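PDB 6OZU: eukaryotic translation initiation factor 4 gamma 5 from Trypanosoma cruzi, which probably serves as the scaffold of a cap-binding translation initiation complex, its MIF4G domain offering a docking platform for the RNA helicase eIF4A. Local coordinates for residues G187-F190 with E196-P199; E207-H212 with L220-V225. All blocks are in the same frame, centred on the assembly; numbering follows the deposited sequence.

Contact 1: residues G187-F190 with E196-P199; sequences GKSF and EFVP
Ser189 and Phe197 meet where the loop 187-190 passes the helical residues 196-199. The outer end of the phenyl ring does the touching: CZ of Phe197 lies 3.4 Å from CB of Ser189, and CE1 of Phe197 is next, 3.7 Å from the same CB. The methylene approaches the ring obliquely, in van der Waals contact with its far end. On Phe197 the torsion chi1 of 69° sets CG between the backbone N and the carbonyl carbon, and from there the ring is carried across to the loop. Its CE1 edge faces the carbonyl oxygen of Lys188, which lies near the ring plane at 4.2 Å from Phe197 CE1.

The hydroxyl of Ser189 also lies beside the ring end, with OG 3.5 Å from CZ of Phe197, but its polar partner is the hydroxyl of Ser191, to which it is hydrogen-bonded.

Val198 divides its two methyls between the backbones of successive loop residues. With chi1 at 166°, CG1 is anti to the backbone N and comes 3.7 Å from the carbonyl oxygen of Gly187, while CG2 reaches the carbonyl carbon of Lys188 at 3.8 Å. The main chain draws closest here, CA of Gly187 standing 5.3 Å from CA of Val198. Ile228 and Trp232 of helix 215-235 also touch the Val198 side chain, which is therefore buried between the loop and that helix. The loop between helices 173-186 and 194-208 thus folds back on the first turns of the helix it leads into, a helix-loop-helix connection within the all-helical MIF4G domain, whose fold is HEAT-like.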
loop_
_atom_site.group_PDB
_atom_site.type_symbol
_atom_site.label_atom_id
_atom_site.label_comp_id
_atom_site.label_asym_id
_atom_site.label_seq_id
_atom_site.Cartn_x
_atom_site.Cartn_y
_atom_site.Cartn_z
ATOM N N GLY A 187 2.843 11.699 -0.694
ATOM C CA GLY A 187 2.849 13.054 -1.229
ATOM C C GLY A 187 4.059 13.905 -0.926
ATOM O O GLY A 187 4.168 15.024 -1.445
ATOM N N LYS A 188 4.973 13.392 -0.076
ATOM C CA LYS A 188 6.137 14.152 0.357
ATOM C C LYS A 188 7.322 13.243 0.611
ATOM O O LYS A 188 7.132 12.168 1.165
ATOM C CB LYS A 188 5.761 14.919 1.645
ATOM C CG LYS A 188 6.542 16.160 1.899
ATOM C CD LYS A 188 6.220 16.725 3.227
ATOM C CE LYS A 188 7.069 17.922 3.542
ATOM N NZ LYS A 188 6.564 18.650 4.724
ATOM N N SER A 189 8.554 13.718 0.266
ATOM C CA SER A 189 9.844 13.011 0.411
ATOM C C SER A 189 11.051 13.774 -0.189
ATOM O O SER A 189 10.949 14.328 -1.296
ATOM C CB SER A 189 9.786 11.644 -0.273
ATOM O OG SER A 189 10.924 10.847 -0.000
ATOM N N PHE A 190 12.222 13.694 0.493
ATOM C CA PHE A 190 13.506 14.246 0.015
ATOM C C PHE A 190 14.455 13.113 -0.450
ATOM O O PHE A 190 15.483 13.402 -1.080
ATOM C CB PHE A 190 14.199 15.168 1.058
ATOM C CG PHE A 190 14.449 14.547 2.410
ATOM C CD1 PHE A 190 13.475 14.588 3.402
ATOM C CD2 PHE A 190 15.656 13.925 2.693
ATOM C CE1 PHE A 190 13.701 14.004 4.648
ATOM C CE2 PHE A 190 15.882 13.336 3.939
ATOM C CZ PHE A 190 14.903 13.385 4.910
ATOM N N GLU A 196 11.066 10.188 -7.599
ATOM C CA GLU A 196 10.185 9.569 -8.572
ATOM C C GLU A 196 8.781 9.284 -8.041
ATOM O O GLU A 196 7.843 9.384 -8.830
ATOM C CB GLU A 196 10.812 8.295 -9.175
ATOM N N PHE A 197 8.607 8.923 -6.752
ATOM C CA PHE A 197 7.264 8.551 -6.298
ATOM C C PHE A 197 6.325 9.751 -6.003
ATOM O O PHE A 197 5.111 9.604 -6.144
ATOM C CB PHE A 197 7.277 7.531 -5.132
ATOM C CG PHE A 197 7.761 7.935 -3.757
ATOM C CD1 PHE A 197 6.997 8.776 -2.948
ATOM C CD2 PHE A 197 8.898 7.356 -3.208
ATOM C CE1 PHE A 197 7.427 9.120 -1.665
ATOM C CE2 PHE A 197 9.319 7.691 -1.919
ATOM C CZ PHE A 197 8.570 8.553 -1.149
ATOM N N VAL A 198 6.861 10.903 -5.599
ATOM C CA VAL A 198 6.069 12.116 -5.311
ATOM C C VAL A 198 5.413 12.627 -6.636
ATOM O O VAL A 198 4.185 12.772 -6.635
ATOM C CB VAL A 198 6.876 13.154 -4.508
ATOM C CG1 VAL A 198 6.203 14.527 -4.499
ATOM C CG2 VAL A 198 7.100 12.648 -3.094
ATOM N N PRO A 199 6.118 12.705 -7.806
ATOM C CA PRO A 199 5.423 13.067 -9.058
ATOM C C PRO A 199 4.434 12.009 -9.541
ATOM O O PRO A 199 3.462 12.371 -10.208
ATOM C CB PRO A 199 6.567 13.246 -10.056
ATOM C CG PRO A 199 7.766 13.524 -9.188
ATOM C CD PRO A 199 7.573 12.611 -8.042
#

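Contact 2: residues E207-H212 with L220-V225; sequences ELMHMH and LLLNTV
Met209 and Leu221 mark the closest backbone approach, their CA atoms 6.6 Å apart, where the C-terminal end of helix 194-208 gives way to a type I beta turn from Leu208 to Met211 and faces the helical residues 220-225. Met209 carries most of the contact. Its CG lies 3.6 Å from CB of Leu221, and the two side chains slide past each other in opposite directions. Beyond CG the methionine chain bends twice, with chi2 at -149° and chi3 at 62°, and this brings both the sulfur and the terminal methyl against Leu222. SD of Met209 is 3.3 Å from CD2 of Leu222, and CE of Met209 follows at 3.7 Å from the same methyl; these two side chains cross at about a right angle.

Helices 194-208 and 215-235 run antiparallel and are joined by a short connection, forming a helical hairpin within the all-helical MIF4G domain; this contact lies at its closed end.

Leu208 completes the apolar patch from the buried side: its CB is 4.1 Å from CD1 of Leu221. The same leucine packs on Leu157 and Glu158 of helix 150-162, and its carbonyl oxygen accepts a hydrogen bond from the Tyr162 hydroxyl. Within 220-225, the carbonyl oxygen of Leu220 is gripped twice, by Thr224 N and by Thr224 OG1 at 2.7 Å, the two donors reaching it from opposite faces of its plane.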
loop_
_atom_site.group_PDB
_atom_site.type_symbol
_atom_site.label_atom_id
_atom_site.label_comp_id
_atom_site.label_asym_id
_atom_site.label_seq_id
_atom_site.Cartn_x
_atom_site.Cartn_y
_atom_site.Cartn_z
ATOM N N GLU A 207 -5.458 12.285 -12.340
ATOM C CA GLU A 207 -6.360 11.361 -13.025
ATOM C C GLU A 207 -7.743 11.340 -12.392
ATOM O O GLU A 207 -8.737 11.405 -13.110
ATOM C CB GLU A 207 -5.788 9.952 -13.077
ATOM C CG GLU A 207 -4.911 9.736 -14.280
ATOM C CD GLU A 207 -4.338 8.344 -14.420
ATOM O OE1 GLU A 207 -4.820 7.584 -15.294
ATOM O OE2 GLU A 207 -3.392 8.024 -13.663
ATOM N N LEU A 208 -7.818 11.274 -11.055
ATOM C CA LEU A 208 -9.080 11.313 -10.310
ATOM C C LEU A 208 -9.841 12.623 -10.599
ATOM O O LEU A 208 -11.066 12.650 -10.538
ATOM C CB LEU A 208 -8.821 11.180 -8.801
ATOM C CG LEU A 208 -8.220 9.864 -8.319
ATOM C CD1 LEU A 208 -7.528 10.058 -7.004
ATOM C CD2 LEU A 208 -9.257 8.770 -8.240
ATOM N N MET A 209 -9.116 13.687 -10.947
ATOM C CA MET A 209 -9.677 14.986 -11.288
ATOM C C MET A 209 -10.414 14.978 -12.612
ATOM O O MET A 209 -11.186 15.900 -12.892
ATOM C CB MET A 209 -8.559 15.987 -11.367
ATOM C CG MET A 209 -8.229 16.531 -10.074
ATOM S SD MET A 209 -7.677 18.141 -10.386
ATOM C CE MET A 209 -9.209 18.858 -11.114
ATOM N N HIS A 210 -10.130 13.976 -13.452
ATOM C CA HIS A 210 -10.779 13.831 -14.746
ATOM C C HIS A 210 -11.732 12.633 -14.671
ATOM O O HIS A 210 -11.788 11.804 -15.579
ATOM C CB HIS A 210 -9.736 13.790 -15.877
ATOM C CG HIS A 210 -8.974 15.082 -15.998
ATOM N ND1 HIS A 210 -7.714 15.235 -15.436
ATOM C CD2 HIS A 210 -9.350 16.263 -16.548
ATOM C CE1 HIS A 210 -7.350 16.486 -15.689
ATOM N NE2 HIS A 210 -8.302 17.146 -16.351
ATOM N N MET A 211 -12.464 12.549 -13.528
ATOM C CA MET A 211 -13.473 11.539 -13.193
ATOM C C MET A 211 -14.751 12.199 -12.673
ATOM O O MET A 211 -15.490 11.630 -11.864
ATOM C CB MET A 211 -12.913 10.509 -12.210
ATOM C CG MET A 211 -11.983 9.532 -12.863
ATOM S SD MET A 211 -11.310 8.353 -11.680
ATOM C CE MET A 211 -10.043 7.626 -12.686
ATOM N N HIS A 212 -15.001 13.416 -13.183
ATOM C CA HIS A 212 -16.126 14.321 -12.948
ATOM C C HIS A 212 -16.348 14.647 -11.459
ATOM O O HIS A 212 -17.450 14.433 -10.940
ATOM C CB HIS A 212 -17.392 13.803 -13.642
ATOM C CG HIS A 212 -17.162 13.548 -15.102
ATOM N ND1 HIS A 212 -17.171 14.586 -16.032
ATOM C CD2 HIS A 212 -16.826 12.400 -15.734
ATOM C CE1 HIS A 212 -16.887 14.025 -17.198
ATOM N NE2 HIS A 212 -16.672 12.710 -17.068
ATOM N N LEU A 220 -10.690 19.450 -3.002
ATOM C CA LEU A 220 -9.856 18.468 -2.318
ATOM C C LEU A 220 -8.650 18.064 -3.158
ATOM O O LEU A 220 -7.522 18.180 -2.680
ATOM C CB LEU A 220 -10.666 17.231 -1.918
ATOM C CG LEU A 220 -9.889 16.150 -1.158
ATOM C CD1 LEU A 220 -10.316 16.086 0.249
ATOM C CD2 LEU A 220 -10.056 14.825 -1.788
ATOM N N LEU A 221 -8.881 17.607 -4.403
ATOM C CA LEU A 221 -7.822 17.154 -5.311
ATOM C C LEU A 221 -6.882 18.269 -5.769
ATOM O O LEU A 221 -5.668 18.047 -5.815
ATOM C CB LEU A 221 -8.418 16.408 -6.488
ATOM C CG LEU A 221 -9.181 15.123 -6.150
ATOM C CD1 LEU A 221 -10.096 14.716 -7.287
ATOM C CD2 LEU A 221 -8.222 13.990 -5.705
ATOM N N LEU A 222 -7.427 19.478 -6.040
ATOM C CA LEU A 222 -6.625 20.629 -6.446
ATOM C C LEU A 222 -5.783 21.192 -5.328
ATOM O O LEU A 222 -4.645 21.568 -5.584
ATOM C CB LEU A 222 -7.470 21.739 -7.099
ATOM C CG LEU A 222 -8.032 21.407 -8.487
ATOM C CD1 LEU A 222 -8.973 22.461 -8.943
ATOM C CD2 LEU A 222 -6.927 21.264 -9.506
ATOM N N ASN A 223 -6.335 21.286 -4.091
ATOM C CA ASN A 223 -5.584 21.790 -2.938
ATOM C C ASN A 223 -4.472 20.818 -2.534
ATOM O O ASN A 223 -3.390 21.275 -2.155
ATOM C CB ASN A 223 -6.486 22.120 -1.748
ATOM C CG ASN A 223 -5.933 23.194 -0.850
ATOM O OD1 ASN A 223 -6.131 23.198 0.360
ATOM N ND2 ASN A 223 -5.195 24.111 -1.420
ATOM N N THR A 224 -4.733 19.494 -2.660
ATOM C CA THR A 224 -3.784 18.422 -2.347
ATOM C C THR A 224 -2.580 18.470 -3.312
ATOM O O THR A 224 -1.429 18.529 -2.856
ATOM C CB THR A 224 -4.503 17.062 -2.269
ATOM O OG1 THR A 224 -5.462 17.109 -1.215
ATOM C CG2 THR A 224 -3.567 15.937 -2.001
ATOM N N VAL A 225 -2.853 18.517 -4.636
ATOM C CA VAL A 225 -1.810 18.646 -5.668
ATOM C C VAL A 225 -1.010 19.935 -5.440
ATOM O O VAL A 225 0.208 19.914 -5.518
ATOM C CB VAL A 225 -2.393 18.518 -7.111
ATOM C CG1 VAL A 225 -1.501 19.111 -8.201
ATOM C CG2 VAL A 225 -2.812 17.090 -7.430
#

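How the contacts relate
Contacts 1 and 2 both draw on helix 194-208, contact 1 near its beginning and contact 2 at its end. Their centres are about 17 Å apart and their nearest atoms about 7 Å, so they do not touch. Along the chain they come in series, the first closing before the second opens. Helix 215-235 links them further: residues 220-225 form one side of contact 2, while Ile228 and Trp232, farther along that helix, cover Val198 of contact 1. Contact 2 joins apolar side chains, whereas in contact 1 Phe197 and Val198 pack on a serine and on loop backbone; both lie off the middle of the chain, with centres about 15 Å (contact 1) and 20 Å (contact 2) from its centre.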